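Arginase (Trypanosoma brucei brucei, PDB 4RHJ) is of unknown function, with an arginase-deacetylase fold that evolved without a binuclear manganese cluster, although arginase or agmatinase activity is tentatively assigned. Local coordinates at residues T147-E152 and P180-L184. Residues are numbered along the deposited sequence; the frame is centred on the assembly and turned at random.
Sequences TLSMVE and PLRVL
L148 and P180 bring the two backbones to their nearest point, CA to CA 4.9 Å. From there the axes of 148-152 and 180-184 run in roughly the same direction, 34° apart and 10.1 Å at closest approach. No hydrogen bond joins the segments; aliphatic carbons fill the space between them. L184 gives the largest share of the contact, with L148 close behind, reaching across to helix 148-157. Its two methyls straddle V151 CG1, and the approach is tight: CD1 of L184 lies 3.4 Å from that carbon. V151 presents this methyl because CG1 sits between its backbone N and carbonyl carbon (chi1 58°). The other methyl, CD2 of L184, also meets L148 CD1 at 3.6 Å and the CG methylene of E152 at 3.9 Å.

Both helices follow strands of the parallel sheet in this arginase-deacetylase α/β fold, 136-140 and 163-168, and they pack side by side on one face of it. I165 of strand 163-168 touches T147 and L184 from the side of the sheet, while F240 of strand 239-244 lies against T147 and V151.

On the partly exposed side, L148 swings its CG anti to the backbone N (chi1 173°) and crosses V183 at about a right angle, CD1 of L148 3.6 Å from V183 CG1. Nearer the N-terminal ends of the segments, the CB atoms of L148 and P180 meet at 3.9 Å. Deeper, CG2 of T147 meets L181 CD2 at 4.1 Å, while its hydroxyl OG1 hydrogen-bonds to S242. OE1 of E152 hydrogen-bonds to the hydroxyl of Y120 on helix 116-131.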
loop_
_atom_site.group_PDB
_atom_site.type_symbol
_atom_site.label_atom_id
_atom_site.label_comp_id
_atom_site.label_asym_id
_atom_site.label_seq_id
_atom_site.Cartn_x
_atom_site.Cartn_y
_atom_site.Cartn_z
ATOM N N THR A 147 25.165 7.216 9.660
ATOM C CA THR A 147 24.816 8.626 9.589
ATOM C C THR A 147 25.858 9.369 10.393
ATOM O O THR A 147 26.484 10.298 9.900
ATOM C CB THR A 147 23.398 8.901 10.102
ATOM O OG1 THR A 147 22.462 8.493 9.094
ATOM C CG2 THR A 147 23.200 10.400 10.408
ATOM N N LEU A 148 26.081 8.891 11.609
ATOM C CA LEU A 148 27.089 9.424 12.514
ATOM C C LEU A 148 28.477 9.568 11.872
ATOM O O LEU A 148 29.053 10.645 11.879
ATOM C CB LEU A 148 27.158 8.524 13.756
ATOM C CG LEU A 148 28.233 8.746 14.814
ATOM C CD1 LEU A 148 28.256 10.194 15.286
ATOM C CD2 LEU A 148 27.988 7.798 15.973
ATOM N N SER A 149 28.997 8.482 11.302
ATOM C CA SER A 149 30.363 8.451 10.764
ATOM C C SER A 149 30.577 9.384 9.579
ATOM O O SER A 149 31.597 10.062 9.493
ATOM C CB SER A 149 30.731 7.031 10.334
ATOM O OG SER A 149 30.053 6.064 11.115
ATOM N N MET A 150 29.609 9.397 8.664
ATOM C CA MET A 150 29.710 10.125 7.395
ATOM C C MET A 150 29.646 11.642 7.566
ATOM O O MET A 150 30.396 12.393 6.923
ATOM C CB MET A 150 28.600 9.671 6.438
ATOM C CG MET A 150 28.685 8.198 6.002
ATOM S SD MET A 150 27.271 7.711 4.987
ATOM C CE MET A 150 27.558 8.662 3.499
ATOM N N VAL A 151 28.747 12.091 8.427
ATOM C CA VAL A 151 28.685 13.501 8.771
ATOM C C VAL A 151 29.892 13.912 9.632
ATOM O O VAL A 151 30.301 15.070 9.612
ATOM C CB VAL A 151 27.362 13.843 9.496
ATOM C CG1 VAL A 151 27.232 13.022 10.705
ATOM C CG2 VAL A 151 27.293 15.325 9.866
ATOM N N GLU A 152 30.494 12.974 10.365
ATOM C CA GLU A 152 31.675 13.325 11.166
ATOM C C GLU A 152 32.963 13.409 10.347
ATOM O O GLU A 152 33.868 14.167 10.697
ATOM C CB GLU A 152 31.850 12.349 12.322
ATOM C CG GLU A 152 30.982 12.720 13.507
ATOM C CD GLU A 152 31.417 12.059 14.770
ATOM O OE1 GLU A 152 31.804 10.876 14.705
ATOM O OE2 GLU A 152 31.370 12.721 15.825
ATOM N N PRO A 180 22.471 7.680 16.459
ATOM C CA PRO A 180 23.413 8.491 15.683
ATOM C C PRO A 180 23.054 9.969 15.513
ATOM O O PRO A 180 23.940 10.746 15.197
ATOM C CB PRO A 180 23.420 7.787 14.324
ATOM C CG PRO A 180 22.121 7.148 14.246
ATOM C CD PRO A 180 21.787 6.688 15.620
ATOM N N LEU A 181 21.803 10.358 15.702
ATOM C CA LEU A 181 21.438 11.769 15.574
ATOM C C LEU A 181 21.586 12.476 16.928
ATOM O O LEU A 181 22.019 13.632 17.011
ATOM C CB LEU A 181 20.010 11.897 15.042
ATOM C CG LEU A 181 19.497 10.635 14.351
ATOM C CD1 LEU A 181 17.985 10.566 14.402
ATOM C CD2 LEU A 181 20.006 10.575 12.917
ATOM N N ARG A 182 21.216 11.758 17.984
ATOM C CA ARG A 182 21.431 12.189 19.355
ATOM C C ARG A 182 22.918 12.453 19.628
ATOM O O ARG A 182 23.281 13.371 20.365
ATOM C CB ARG A 182 20.888 11.130 20.314
ATOM C CG ARG A 182 21.142 11.404 21.771
ATOM C CD ARG A 182 20.497 12.688 22.195
ATOM N NE ARG A 182 20.730 12.952 23.608
ATOM C CZ ARG A 182 19.939 12.524 24.584
ATOM N NH1 ARG A 182 18.854 11.810 24.299
ATOM N NH2 ARG A 182 20.230 12.813 25.844
ATOM N N VAL A 183 23.778 11.640 19.027
ATOM C CA VAL A 183 25.208 11.797 19.211
ATOM C C VAL A 183 25.696 13.053 18.505
ATOM O O VAL A 183 26.561 13.764 19.008
ATOM C CB VAL A 183 25.991 10.577 18.691
ATOM C CG1 VAL A 183 27.488 10.816 18.795
ATOM C CG2 VAL A 183 25.597 9.339 19.469
ATOM N N LEU A 184 25.135 13.337 17.338
ATOM C CA LEU A 184 25.602 14.475 16.564
ATOM C C LEU A 184 25.149 15.781 17.191
ATOM O O LEU A 184 25.941 16.705 17.334
ATOM C CB LEU A 184 25.118 14.373 15.121
ATOM C CG LEU A 184 25.690 13.159 14.391
ATOM C CD1 LEU A 184 24.892 12.898 13.141
ATOM C CD2 LEU A 184 27.158 13.363 14.092
#